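Local coordinates for protein NADP-dependent 2-hydroxyacid dehydrogenase (Rhizobium etli, PDB 4XCV) that probably catalyses the NADP-dependent interconversion of 2-hydroxyacids and 2-oxoacids, and binds NADPH in the cleft between its two domains, at residues P87-R93 against L310-R316; V92-D96 against A292-H296. All blocks are in the same frame, centred on the assembly; numbering follows the deposited sequence.

Contact 1: P87-R93 against L310-R316; sequences PDIPIVR and LQFVIDR. With NDP (NADPH dihydro-nicotinamide-adenine-dinucleotide phosphate), chain B.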
ATOM      1  N   PRO A  87      30.529 -29.638   2.115  1.00 33.33           N
ATOM      2  CA  PRO A  87      30.773 -30.492   0.952  1.00 32.80           C
ATOM      3  C   PRO A  87      30.343 -29.860  -0.373  1.00 31.36           C
ATOM      4  O   PRO A  87      29.538 -28.927  -0.385  1.00 29.81           O
ATOM      5  CB  PRO A  87      29.943 -31.746   1.251  1.00 31.18           C
ATOM      6  CG  PRO A  87      28.914 -31.323   2.243  1.00 30.17           C
ATOM      7  CD  PRO A  87      29.573 -30.249   3.055  1.00 31.71           C
ATOM      8  N   ASP A  88      30.906 -30.371  -1.464  1.00 31.85           N
ATOM      9  CA  ASP A  88      30.673 -29.821  -2.796  1.00 32.02           C
ATOM     10  C   ASP A  88      29.460 -30.535  -3.363  1.00 29.04           C
ATOM     11  O   ASP A  88      29.559 -31.405  -4.215  1.00 29.65           O
ATOM     12  CB  ASP A  88      31.913 -30.045  -3.670  1.00 36.17           C
ATOM     13  CG  ASP A  88      31.790 -29.446  -5.054  1.00 38.39           C
ATOM     14  OD1 ASP A  88      30.799 -28.726  -5.359  1.00 39.91           O
ATOM     15  OD2 ASP A  88      32.726 -29.678  -5.852  1.00 43.82           O
ATOM     16  N   ILE A  89      28.317 -30.199  -2.787  1.00 25.30           N
ATOM     17  CA  ILE A  89      27.030 -30.716  -3.193  1.00 22.83           C
ATOM     18  C   ILE A  89      26.068 -29.529  -3.252  1.00 20.85           C
ATOM     19  O   ILE A  89      26.343 -28.472  -2.673  1.00 21.99           O
ATOM     20  CB  ILE A  89      26.465 -31.764  -2.202  1.00 21.63           C
ATOM     21  CG1 ILE A  89      26.383 -31.214  -0.761  1.00 21.73           C
ATOM     22  CG2 ILE A  89      27.309 -33.043  -2.210  1.00 23.30           C
ATOM     23  CD1 ILE A  89      25.723 -32.177   0.213  1.00 20.99           C
ATOM     24  N   PRO A  90      24.944 -29.689  -3.950  1.00 19.16           N
ATOM     25  CA  PRO A  90      24.040 -28.538  -4.083  1.00 18.02           C
ATOM     26  C   PRO A  90      23.500 -28.080  -2.743  1.00 16.89           C
ATOM     27  O   PRO A  90      23.180 -28.891  -1.875  1.00 16.03           O
ATOM     28  CB  PRO A  90      22.901 -29.072  -4.952  1.00 17.41           C
ATOM     29  CG  PRO A  90      23.512 -30.184  -5.730  1.00 19.16           C
ATOM     30  CD  PRO A  90      24.538 -30.810  -4.832  1.00 19.41           C
ATOM     31  N   ILE A  91      23.421 -26.758  -2.590  1.00 16.48           N
ATOM     32  CA  ILE A  91      22.757 -26.149  -1.467  1.00 16.23           C
ATOM     33  C   ILE A  91      21.551 -25.407  -1.996  1.00 15.11           C
ATOM     34  O   ILE A  91      21.683 -24.540  -2.876  1.00 15.23           O
ATOM     35  CB  ILE A  91      23.685 -25.156  -0.764  1.00 17.86           C
ATOM     36  CG1 ILE A  91      24.917 -25.893  -0.210  1.00 19.58           C
ATOM     37  CG2 ILE A  91      22.924 -24.445   0.347  1.00 18.02           C
ATOM     38  CD1 ILE A  91      26.067 -25.008   0.102  1.00 21.92           C
ATOM     39  N   VAL A  92      20.391 -25.765  -1.507  1.00 14.21           N
ATOM     40  CA  VAL A  92      19.099 -25.251  -1.970  1.00 13.66           C
ATOM     41  C   VAL A  92      18.576 -24.251  -0.959  1.00 14.37           C
ATOM     42  O   VAL A  92      18.438 -24.584   0.222  1.00 14.88           O
ATOM     43  CB  VAL A  92      18.081 -26.423  -2.154  1.00 12.75           C
ATOM     44  CG1 VAL A  92      16.680 -25.948  -2.491  1.00 12.83           C
ATOM     45  CG2 VAL A  92      18.560 -27.367  -3.212  1.00 12.87           C
ATOM     46  N   ARG A  93      18.271 -23.029  -1.392  1.00 15.04           N
ATOM     47  CA  ARG A  93      17.708 -22.065  -0.455  1.00 16.34           C
ATOM     48  C   ARG A  93      16.213 -22.180  -0.363  1.00 16.17           C
ATOM     49  O   ARG A  93      15.554 -22.746  -1.218  1.00 14.83           O
ATOM     50  CB  ARG A  93      18.164 -20.651  -0.764  1.00 18.26           C
ATOM     51  CG  ARG A  93      17.534 -20.113  -1.973  1.00 18.24           C
ATOM     52  CD  ARG A  93      18.229 -18.789  -2.316  1.00 19.51           C
ATOM     53  NE  ARG A  93      17.426 -18.038  -3.191  0.50 19.78           N
ATOM     54  CZ  ARG A  93      16.605 -17.064  -2.798  0.50 20.38           C
ATOM     55  NH1 ARG A  93      16.468 -16.670  -1.518  0.50 21.24           N
ATOM     56  NH2 ARG A  93      15.906 -16.491  -3.713  0.50 20.77           N
ATOM     57  N   LEU A 310      17.197 -29.740  -9.250  1.00 12.94           N
ATOM     58  CA  LEU A 310      16.858 -28.958  -8.080  1.00 12.70           C
ATOM     59  C   LEU A 310      16.678 -27.514  -8.463  1.00 13.04           C
ATOM     60  O   LEU A 310      17.376 -27.012  -9.378  1.00 14.47           O
ATOM     61  CB  LEU A 310      17.933 -29.047  -7.048  1.00 13.01           C
ATOM     62  CG  LEU A 310      18.139 -30.400  -6.371  1.00 13.24           C
ATOM     63  CD1 LEU A 310      19.541 -30.468  -5.743  1.00 13.86           C
ATOM     64  CD2 LEU A 310      17.067 -30.747  -5.337  1.00 13.02           C
ATOM     65  N   GLN A 311      15.750 -26.857  -7.815  1.00 12.57           N
ATOM     66  CA  GLN A 311      15.529 -25.420  -7.999  1.00 13.28           C
ATOM     67  C   GLN A 311      16.154 -24.632  -6.840  1.00 13.25           C
ATOM     68  O   GLN A 311      16.371 -25.155  -5.759  1.00 12.92           O
ATOM     69  CB  GLN A 311      14.029 -25.159  -8.094  1.00 14.01           C
ATOM     70  CG  GLN A 311      13.394 -25.832  -9.289  1.00 15.19           C
ATOM     71  CD  GLN A 311      11.906 -25.823  -9.296  1.00 16.76           C
ATOM     72  OE1 GLN A 311      11.250 -25.989  -8.271  1.00 17.13           O
ATOM     73  NE2 GLN A 311      11.345 -25.666 -10.500  1.00 18.56           N
ATOM     74  N   PHE A 312      16.402 -23.352  -7.053  1.00 13.40           N
ATOM     75  CA  PHE A 312      16.854 -22.445  -5.997  1.00 13.97           C
ATOM     76  C   PHE A 312      18.222 -22.847  -5.443  1.00 13.75           C
ATOM     77  O   PHE A 312      18.498 -22.647  -4.249  1.00 13.64           O
ATOM     78  CB  PHE A 312      15.808 -22.307  -4.868  1.00 14.86           C
ATOM     79  CG  PHE A 312      14.412 -22.147  -5.361  1.00 16.02           C
ATOM     80  CD1 PHE A 312      14.044 -21.029  -6.110  1.00 17.08           C
ATOM     81  CD2 PHE A 312      13.486 -23.137  -5.149  1.00 17.16           C
ATOM     82  CE1 PHE A 312      12.748 -20.913  -6.574  1.00 18.38           C
ATOM     83  CE2 PHE A 312      12.189 -23.013  -5.595  1.00 18.33           C
ATOM     84  CZ  PHE A 312      11.836 -21.924  -6.329  1.00 18.85           C
ATOM     85  N   VAL A 313      19.063 -23.394  -6.295  1.00 14.31           N
ATOM     86  CA  VAL A 313      20.405 -23.784  -5.916  1.00 14.99           C
ATOM     87  C   VAL A 313      21.273 -22.552  -5.860  1.00 15.79           C
ATOM     88  O   VAL A 313      21.238 -21.717  -6.786  1.00 18.06           O
ATOM     89  CB  VAL A 313      20.999 -24.820  -6.869  1.00 15.77           C
ATOM     90  CG1 VAL A 313      22.428 -25.188  -6.492  1.00 16.26           C
ATOM     91  CG2 VAL A 313      20.118 -26.068  -6.946  1.00 16.13           C
ATOM     92  N   ILE A 314      22.008 -22.411  -4.795  1.00 15.89           N
ATOM     93  CA  ILE A 314      22.851 -21.248  -4.706  1.00 17.33           C
ATOM     94  C   ILE A 314      24.117 -21.393  -5.522  1.00 16.89           C
ATOM     95  O   ILE A 314      24.665 -22.477  -5.782  1.00 16.62           O
ATOM     96  CB  ILE A 314      23.112 -20.877  -3.284  1.00 19.00           C
ATOM     97  CG1 ILE A 314      23.978 -21.910  -2.642  1.00 21.31           C
ATOM     98  CG2 ILE A 314      21.775 -20.643  -2.526  1.00 20.07           C
ATOM     99  CD1 ILE A 314      25.396 -21.487  -2.524  1.00 24.41           C
ATOM    100  N   ASP A 315      24.614 -20.228  -5.885  1.00 16.01           N
ATOM    101  CA  ASP A 315      25.824 -20.092  -6.681  1.00 17.54           C
ATOM    102  C   ASP A 315      26.963 -19.942  -5.697  1.00 18.00           C
ATOM    103  O   ASP A 315      27.161 -18.892  -5.092  1.00 17.13           O
ATOM    104  CB  ASP A 315      25.656 -18.830  -7.556  1.00 17.83           C
ATOM    105  CG  ASP A 315      26.837 -18.526  -8.459  1.00 19.60           C
ATOM    106  OD1 ASP A 315      27.967 -18.962  -8.205  1.00 19.58           O
ATOM    107  OD2 ASP A 315      26.589 -17.770  -9.434  1.00 21.07           O
ATOM    108  N   ARG A 316      27.702 -21.030  -5.492  1.00 19.95           N
ATOM    109  CA  ARG A 316      28.732 -21.028  -4.466  1.00 22.90           C
ATOM    110  C   ARG A 316      29.800 -19.963  -4.669  1.00 22.80           C
ATOM    111  O   ARG A 316      30.186 -19.281  -3.735  1.00 24.23           O
ATOM    112  CB  ARG A 316      29.450 -22.400  -4.372  1.00 27.23           C
ATOM    113  CG  ARG A 316      28.636 -23.493  -3.733  1.00 30.57           C
ATOM    114  CD  ARG A 316      28.569 -23.326  -2.215  1.00 32.25           C
ATOM    115  NE  ARG A 316      29.742 -23.805  -1.469  1.00 36.14           N
ATOM    116  CZ  ARG A 316      30.017 -25.086  -1.178  1.00 36.54           C
ATOM    117  NH1 ARG A 316      29.242 -26.084  -1.613  1.00 36.26           N
ATOM    118  NH2 ARG A 316      31.118 -25.370  -0.474  1.00 39.11           N
TER
HETATM  119  PA  NDP B 401      17.639 -13.744  -5.055  1.00 10.13           P
HETATM  120  O1A NDP B 401      16.532 -14.274  -5.914  1.00 10.59           O
HETATM  121  O2A NDP B 401      18.899 -14.557  -4.835  1.00 11.81           O
HETATM  122  O5B NDP B 401      18.031 -12.311  -5.648  1.00  9.86           O
HETATM  123  C5B NDP B 401      19.169 -11.625  -5.117  1.00 10.21           C
HETATM  124  C4B NDP B 401      19.337 -10.356  -5.918  1.00  9.66           C
HETATM  125  O4B NDP B 401      20.383  -9.598  -5.318  1.00  9.81           O
HETATM  126  C3B NDP B 401      19.720 -10.631  -7.353  1.00  9.27           C
HETATM  127  O3B NDP B 401      19.092  -9.673  -8.229  1.00  9.61           O
HETATM  128  C2B NDP B 401      21.209 -10.417  -7.297  1.00  9.45           C
HETATM  129  O2B NDP B 401      21.823 -10.011  -8.550  1.00 10.19           O
HETATM  130  C1B NDP B 401      21.306  -9.258  -6.307  1.00  9.23           C
HETATM  131  N9A NDP B 401      22.641  -9.105  -5.725  1.00  9.95           N
HETATM  132  C8A NDP B 401      23.276 -10.035  -4.985  1.00 10.27           C
HETATM  133  N7A NDP B 401      24.539  -9.590  -4.701  1.00 10.85           N
HETATM  134  C5A NDP B 401      24.671  -8.381  -5.326  1.00 10.80           C
HETATM  135  C6A NDP B 401      25.727  -7.482  -5.470  1.00 11.96           C
HETATM  136  N6A NDP B 401      26.898  -7.681  -4.863  1.00 14.36           N
HETATM  137  N1A NDP B 401      25.518  -6.378  -6.197  1.00 12.10           N
HETATM  138  C2A NDP B 401      24.324  -6.151  -6.788  1.00 11.26           C
HETATM  139  N3A NDP B 401      23.266  -6.975  -6.706  1.00 10.68           N
HETATM  140  C4A NDP B 401      23.487  -8.077  -5.957  1.00 10.42           C
HETATM  141  O3  NDP B 401      17.079 -13.380  -3.592  1.00 10.10           O
HETATM  142  PN  NDP B 401      15.577 -13.041  -3.130  1.00 10.01           P
HETATM  143  O1N NDP B 401      15.084 -11.941  -4.011  1.00  9.85           O
HETATM  144  O2N NDP B 401      14.759 -14.242  -3.076  1.00 11.10           O
HETATM  145  O5D NDP B 401      15.826 -12.569  -1.645  1.00 10.24           O
HETATM  146  C5D NDP B 401      16.724 -11.487  -1.361  1.00 10.87           C
HETATM  147  C4D NDP B 401      17.056 -11.563   0.134  1.00 11.16           C
HETATM  148  O4D NDP B 401      15.924 -11.191   0.907  1.00 10.95           O
HETATM  149  C3D NDP B 401      17.403 -12.931   0.654  1.00 12.09           C
HETATM  150  O3D NDP B 401      18.785 -13.251   0.415  1.00 14.52           O
HETATM  151  C2D NDP B 401      17.070 -12.854   2.135  1.00 12.13           C
HETATM  152  O2D NDP B 401      18.264 -12.514   2.879  1.00 16.05           O
HETATM  153  C1D NDP B 401      16.128 -11.690   2.237  1.00 10.88           C
HETATM  154  N1N NDP B 401      14.796 -11.989   2.772  1.00 10.24           N
HETATM  155  C2N NDP B 401      14.287 -11.259   3.815  1.00 11.17           C
HETATM  156  C3N NDP B 401      13.106 -11.579   4.393  1.00 12.05           C
HETATM  157  C7N NDP B 401      12.526 -10.807   5.461  1.00 14.49           C
HETATM  158  O7N NDP B 401      11.651 -11.376   6.156  1.00 21.82           O
HETATM  159  N7N NDP B 401      12.846  -9.551   5.714  1.00 12.74           N
HETATM  160  C4N NDP B 401      12.295 -12.691   3.850  1.00 11.78           C
HETATM  161  C5N NDP B 401      12.920 -13.363   2.724  1.00 11.23           C
HETATM  162  C6N NDP B 401      14.100 -13.068   2.226  1.00 11.02           C
HETATM  163  P2B NDP B 401      21.706 -10.975  -9.849  1.00 10.69           P
HETATM  164  O1X NDP B 401      22.650 -10.386 -10.846  1.00 12.16           O
HETATM  165  O2X NDP B 401      22.110 -12.359  -9.371  1.00 12.34           O
HETATM  166  O3X NDP B 401      20.289 -10.980 -10.253  1.00 12.18           O
HETATM  167  O   HOH W   1      25.029 -25.020  -4.465  1.00 18.94           O
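Val92 and Val313 meet as a non-hydrogen-bonded antiparallel pair, a single beta bridge that lays residues 310-316 along the edge strand 91-92 of the parallel sheet in the flavodoxin-like domain. Two backbone bonds flank it: Arg93 N donates to Phe312 O at 2.9 Å, and Ile314 N to Ile91 O. Beside these paired backbones a water joins Ile91 N to Ile314 O. Packing is tight here. Ile314 CG1 rests 3.8 Å from Ile91 CB, while the Leu310 side chain crosses Pro90 at about a right angle, its CD1 3.7 Å from Pro90 CB and also near Val92 CG2. At one end Arg93 runs extended from CG to NE toward NADPH; in the conformer given, NH2 donates to NADPH O2N, though a second conformer leaves the permanence of that bond doubtful. Toward Pro87 the contact loosens: Asp88 is exposed, and its OD1 stays 4.8 Å from Arg316 NH1, too far to pair but of opposite charge. Arg316, folded back by its bent chi2 and chi3 (-76° and -81°), reaches past Ile91 CD1 and donates from NH1 to Pro87 O, 3.1 Å away, the oxygen lying in the guanidinium plane and the donor tilted 30° from the Pro87 carbonyl plane.

Contact 2: V92-D96 against A292-H296; sequences VRFVD and ALFRH. With NDP (NADPH dihydro-nicotinamide-adenine-dinucleotide phosphate), chain B.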
ATOM      1  N   VAL A  92      20.391 -25.765  -1.507  1.00 14.21           N
ATOM      2  CA  VAL A  92      19.099 -25.251  -1.970  1.00 13.66           C
ATOM      3  C   VAL A  92      18.576 -24.251  -0.959  1.00 14.37           C
ATOM      4  O   VAL A  92      18.438 -24.584   0.222  1.00 14.88           O
ATOM      5  CB  VAL A  92      18.081 -26.423  -2.154  1.00 12.75           C
ATOM      6  CG1 VAL A  92      16.680 -25.948  -2.491  1.00 12.83           C
ATOM      7  CG2 VAL A  92      18.560 -27.367  -3.212  1.00 12.87           C
ATOM      8  N   ARG A  93      18.271 -23.029  -1.392  1.00 15.04           N
ATOM      9  CA  ARG A  93      17.708 -22.065  -0.455  1.00 16.34           C
ATOM     10  C   ARG A  93      16.213 -22.180  -0.363  1.00 16.17           C
ATOM     11  O   ARG A  93      15.554 -22.746  -1.218  1.00 14.83           O
ATOM     12  CB  ARG A  93      18.164 -20.651  -0.764  1.00 18.26           C
ATOM     13  CG  ARG A  93      17.534 -20.113  -1.973  1.00 18.24           C
ATOM     14  CD  ARG A  93      18.229 -18.789  -2.316  1.00 19.51           C
ATOM     15  NE  ARG A  93      17.426 -18.038  -3.191  0.50 19.78           N
ATOM     16  CZ  ARG A  93      16.605 -17.064  -2.798  0.50 20.38           C
ATOM     17  NH1 ARG A  93      16.468 -16.670  -1.518  0.50 21.24           N
ATOM     18  NH2 ARG A  93      15.906 -16.491  -3.713  0.50 20.77           N
ATOM     19  N   PHE A  94      15.686 -21.743   0.766  1.00 17.47           N
ATOM     20  CA  PHE A  94      14.308 -21.835   1.036  1.00 18.29           C
ATOM     21  C   PHE A  94      13.655 -20.672   0.376  1.00 19.50           C
ATOM     22  O   PHE A  94      13.848 -19.535   0.811  1.00 21.09           O
ATOM     23  CB  PHE A  94      14.060 -21.850   2.535  1.00 19.38           C
ATOM     24  CG  PHE A  94      12.614 -21.817   2.907  1.00 20.45           C
ATOM     25  CD1 PHE A  94      11.602 -22.363   2.093  1.00 19.60           C
ATOM     26  CD2 PHE A  94      12.248 -21.283   4.122  1.00 22.46           C
ATOM     27  CE1 PHE A  94      10.296 -22.291   2.436  1.00 20.81           C
ATOM     28  CE2 PHE A  94      10.913 -21.290   4.505  1.00 23.50           C
ATOM     29  CZ  PHE A  94       9.948 -21.790   3.651  1.00 22.60           C
ATOM     30  N   VAL A  95      12.952 -20.923  -0.720  1.00 21.43           N
ATOM     31  CA  VAL A  95      12.155 -19.964  -1.387  1.00 21.51           C
ATOM     32  C   VAL A  95      10.722 -20.384  -1.197  1.00 22.22           C
ATOM     33  O   VAL A  95      10.205 -21.360  -1.799  1.00 22.66           O
ATOM     34  CB  VAL A  95      12.520 -19.786  -2.889  1.00 22.45           C
ATOM     35  CG1 VAL A  95      11.545 -18.856  -3.578  1.00 22.73           C
ATOM     36  CG2 VAL A  95      13.918 -19.228  -3.002  1.00 23.08           C
ATOM     37  N   ASP A  96      10.141 -19.712  -0.213  1.00 23.45           N
ATOM     38  CA  ASP A  96       8.741 -19.937   0.086  1.00 24.46           C
ATOM     39  C   ASP A  96       7.981 -19.191  -1.016  1.00 23.98           C
ATOM     40  O   ASP A  96       7.775 -17.941  -0.992  1.00 23.44           O
ATOM     41  CB  ASP A  96       8.445 -19.434   1.472  1.00 24.83           C
ATOM     42  CG  ASP A  96       7.016 -19.686   1.901  1.00 26.66           C
ATOM     43  OD1 ASP A  96       6.190 -20.050   1.039  1.00 27.60           O
ATOM     44  OD2 ASP A  96       6.735 -19.463   3.106  1.00 27.15           O
ATOM     45  N   ALA A 292       5.690 -24.501   5.648  1.00 17.41           N
ATOM     46  CA  ALA A 292       6.089 -24.156   4.325  1.00 16.84           C
ATOM     47  C   ALA A 292       7.504 -24.613   3.989  1.00 15.41           C
ATOM     48  O   ALA A 292       7.775 -25.092   2.880  1.00 14.95           O
ATOM     49  CB  ALA A 292       6.001 -22.633   4.108  1.00 17.54           C
ATOM     50  N   LEU A 293       8.435 -24.514   4.939  1.00 15.36           N
ATOM     51  CA  LEU A 293       9.815 -25.000   4.722  1.00 14.54           C
ATOM     52  C   LEU A 293       9.824 -26.498   4.354  1.00 13.90           C
ATOM     53  O   LEU A 293      10.511 -26.936   3.468  1.00 13.32           O
ATOM     54  CB  LEU A 293      10.690 -24.768   5.996  1.00 15.28           C
ATOM     55  CG  LEU A 293      12.089 -25.347   6.022  1.00 15.30           C
ATOM     56  CD1 LEU A 293      12.936 -24.792   4.883  1.00 15.08           C
ATOM     57  CD2 LEU A 293      12.686 -25.037   7.394  1.00 16.34           C
ATOM     58  N   PHE A 294       9.041 -27.279   5.104  1.00 13.90           N
ATOM     59  CA  PHE A 294       9.025 -28.716   4.930  1.00 13.65           C
ATOM     60  C   PHE A 294       8.337 -29.088   3.644  1.00 13.03           C
ATOM     61  O   PHE A 294       8.811 -29.959   2.949  1.00 12.02           O
ATOM     62  CB  PHE A 294       8.403 -29.370   6.179  1.00 14.71           C
ATOM     63  CG  PHE A 294       9.230 -29.119   7.371  1.00 16.29           C
ATOM     64  CD1 PHE A 294      10.290 -29.943   7.629  1.00 17.69           C
ATOM     65  CD2 PHE A 294       9.080 -27.971   8.134  1.00 19.32           C
ATOM     66  CE1 PHE A 294      11.156 -29.685   8.649  1.00 19.25           C
ATOM     67  CE2 PHE A 294       9.955 -27.701   9.162  1.00 20.38           C
ATOM     68  CZ  PHE A 294      10.985 -28.592   9.415  1.00 20.05           C
ATOM     69  N   ARG A 295       7.257 -28.409   3.280  1.00 13.81           N
ATOM     70  CA  ARG A 295       6.672 -28.660   1.980  1.00 13.97           C
ATOM     71  C   ARG A 295       7.643 -28.382   0.825  1.00 13.18           C
ATOM     72  O   ARG A 295       7.711 -29.132  -0.155  1.00 12.61           O
ATOM     73  CB  ARG A 295       5.408 -27.816   1.780  1.00 15.43           C
ATOM     74  CG  ARG A 295       4.269 -28.105   2.718  1.00 16.78           C
ATOM     75  CD  ARG A 295       3.796 -29.544   2.701  1.00 17.32           C
ATOM     76  NE  ARG A 295       4.573 -30.389   3.619  1.00 16.93           N
ATOM     77  CZ  ARG A 295       4.469 -30.412   4.940  1.00 17.65           C
ATOM     78  NH1 ARG A 295       5.231 -31.260   5.648  1.00 17.56           N
ATOM     79  NH2 ARG A 295       3.588 -29.627   5.584  1.00 19.26           N
ATOM     80  N   HIS A 296       8.416 -27.313   0.976  1.00 13.17           N
ATOM     81  CA  HIS A 296       9.440 -26.957  -0.034  1.00 12.98           C
ATOM     82  C   HIS A 296      10.514 -28.042  -0.176  1.00 12.01           C
ATOM     83  O   HIS A 296      10.886 -28.455  -1.281  1.00 11.68           O
ATOM     84  CB  HIS A 296      10.040 -25.586   0.382  1.00 13.68           C
ATOM     85  CG  HIS A 296      11.446 -25.359  -0.062  1.00 14.85           C
ATOM     86  ND1 HIS A 296      11.788 -24.954  -1.326  1.00 16.36           N
ATOM     87  CD2 HIS A 296      12.608 -25.465   0.630  1.00 15.63           C
ATOM     88  CE1 HIS A 296      13.102 -24.808  -1.397  1.00 15.47           C
ATOM     89  NE2 HIS A 296      13.622 -25.138  -0.227  1.00 16.33           N
TER
HETATM   90  PA  NDP B 401      17.639 -13.744  -5.055  1.00 10.13           P
HETATM   91  O1A NDP B 401      16.532 -14.274  -5.914  1.00 10.59           O
HETATM   92  O2A NDP B 401      18.899 -14.557  -4.835  1.00 11.81           O
HETATM   93  O5B NDP B 401      18.031 -12.311  -5.648  1.00  9.86           O
HETATM   94  C5B NDP B 401      19.169 -11.625  -5.117  1.00 10.21           C
HETATM   95  C4B NDP B 401      19.337 -10.356  -5.918  1.00  9.66           C
HETATM   96  O4B NDP B 401      20.383  -9.598  -5.318  1.00  9.81           O
HETATM   97  C3B NDP B 401      19.720 -10.631  -7.353  1.00  9.27           C
HETATM   98  O3B NDP B 401      19.092  -9.673  -8.229  1.00  9.61           O
HETATM   99  C2B NDP B 401      21.209 -10.417  -7.297  1.00  9.45           C
HETATM  100  O2B NDP B 401      21.823 -10.011  -8.550  1.00 10.19           O
HETATM  101  C1B NDP B 401      21.306  -9.258  -6.307  1.00  9.23           C
HETATM  102  N9A NDP B 401      22.641  -9.105  -5.725  1.00  9.95           N
HETATM  103  C8A NDP B 401      23.276 -10.035  -4.985  1.00 10.27           C
HETATM  104  N7A NDP B 401      24.539  -9.590  -4.701  1.00 10.85           N
HETATM  105  C5A NDP B 401      24.671  -8.381  -5.326  1.00 10.80           C
HETATM  106  C6A NDP B 401      25.727  -7.482  -5.470  1.00 11.96           C
HETATM  107  N6A NDP B 401      26.898  -7.681  -4.863  1.00 14.36           N
HETATM  108  N1A NDP B 401      25.518  -6.378  -6.197  1.00 12.10           N
HETATM  109  C2A NDP B 401      24.324  -6.151  -6.788  1.00 11.26           C
HETATM  110  N3A NDP B 401      23.266  -6.975  -6.706  1.00 10.68           N
HETATM  111  C4A NDP B 401      23.487  -8.077  -5.957  1.00 10.42           C
HETATM  112  O3  NDP B 401      17.079 -13.380  -3.592  1.00 10.10           O
HETATM  113  PN  NDP B 401      15.577 -13.041  -3.130  1.00 10.01           P
HETATM  114  O1N NDP B 401      15.084 -11.941  -4.011  1.00  9.85           O
HETATM  115  O2N NDP B 401      14.759 -14.242  -3.076  1.00 11.10           O
HETATM  116  O5D NDP B 401      15.826 -12.569  -1.645  1.00 10.24           O
HETATM  117  C5D NDP B 401      16.724 -11.487  -1.361  1.00 10.87           C
HETATM  118  C4D NDP B 401      17.056 -11.563   0.134  1.00 11.16           C
HETATM  119  O4D NDP B 401      15.924 -11.191   0.907  1.00 10.95           O
HETATM  120  C3D NDP B 401      17.403 -12.931   0.654  1.00 12.09           C
HETATM  121  O3D NDP B 401      18.785 -13.251   0.415  1.00 14.52           O
HETATM  122  C2D NDP B 401      17.070 -12.854   2.135  1.00 12.13           C
HETATM  123  O2D NDP B 401      18.264 -12.514   2.879  1.00 16.05           O
HETATM  124  C1D NDP B 401      16.128 -11.690   2.237  1.00 10.88           C
HETATM  125  N1N NDP B 401      14.796 -11.989   2.772  1.00 10.24           N
HETATM  126  C2N NDP B 401      14.287 -11.259   3.815  1.00 11.17           C
HETATM  127  C3N NDP B 401      13.106 -11.579   4.393  1.00 12.05           C
HETATM  128  C7N NDP B 401      12.526 -10.807   5.461  1.00 14.49           C
HETATM  129  O7N NDP B 401      11.651 -11.376   6.156  1.00 21.82           O
HETATM  130  N7N NDP B 401      12.846  -9.551   5.714  1.00 12.74           N
HETATM  131  C4N NDP B 401      12.295 -12.691   3.850  1.00 11.78           C
HETATM  132  C5N NDP B 401      12.920 -13.363   2.724  1.00 11.23           C
HETATM  133  C6N NDP B 401      14.100 -13.068   2.226  1.00 11.02           C
HETATM  134  P2B NDP B 401      21.706 -10.975  -9.849  1.00 10.69           P
HETATM  135  O1X NDP B 401      22.650 -10.386 -10.846  1.00 12.16           O
HETATM  136  O2X NDP B 401      22.110 -12.359  -9.371  1.00 12.34           O
HETATM  137  O3X NDP B 401      20.289 -10.980 -10.253  1.00 12.18           O
HETATM  138  O   HOH W   2      15.889 -25.163   1.342  1.00 15.60           O
HETATM  139  O   HOH W   3       9.839 -23.599  -2.737  1.00 34.17           O
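The Phe94 ring receives Leu293 over one face: CD1 stands 3.8 Å from the ring centroid and 20° off the normal, a CH-pi contact, while Phe94 CZ reaches the first turn of the helix, 3.4 Å from Leu293 N. The imidazole of His296 has Phe94 CD1 and Val95 N over one face, and Leu293 O and a water at its edge, in its plane. The two rings meet obliquely, their planes 42° apart, with Phe94 CD1 3.6 Å from His296 CD2. The arrangement illustrates how an irregular segment can be docked on a helix without a single direct hydrogen bond. Phe94 has CG anti to the backbone N (chi1 175°), and this lays the ring against the helix, with Leu293 over one face and Ala292 and His296 meeting it obliquely. An alanine here is likely to open a gap beneath Leu293 CD1 and take away one of the two groups lying over that face of His296. Polar links run through water instead: one joins His296 NE2 to Val92 O, lying 2.8 Å from each, and another connects His296 ND1 with Val95 O. Arg93 O also comes within 3.2 Å of His296 NE2, but at an angle too poor for a bond. At the far end Asp96 sets OD2 3.4 Å from the methyl of Ala292, although its carboxylate is held by Ser288 OG and Ser98 N. On the cofactor side, in the conformer given, Val95 CG2 covers the face of the Arg93 guanidinium opposite NADPH O2A. Helix 292-305 thus lies against the exit from strand 91-92, with Leu293 packing on Leu52 of strand 50-54 and Val92 on Val69 and Phe71 of strand 69-72.

How the contacts relate
From the N terminus the chain builds strands 8-12, 32-34, 50-54 and 69-72 before reaching 87-96, the stretch from which both contacts start and which shares Val92 and Arg93 between them. It then leaves for the nucleotide-binding domain, with its seven-stranded sheet, and returns. Contact 2 closes the shorter excursion, 195 residues, when helix 292-305 begins; contact 1 closes the longer one, 216 residues, after that helix ends, so the two loops nest and do not cross. Contact 1 ties the tail to edge strand 91-92, and contact 2 ties the start of helix 292-305 to the loop leaving that strand. They touch directly where Phe312 CD1 meets Val95 CG2 at 3.6 Å, and both reach NADPH through Arg93.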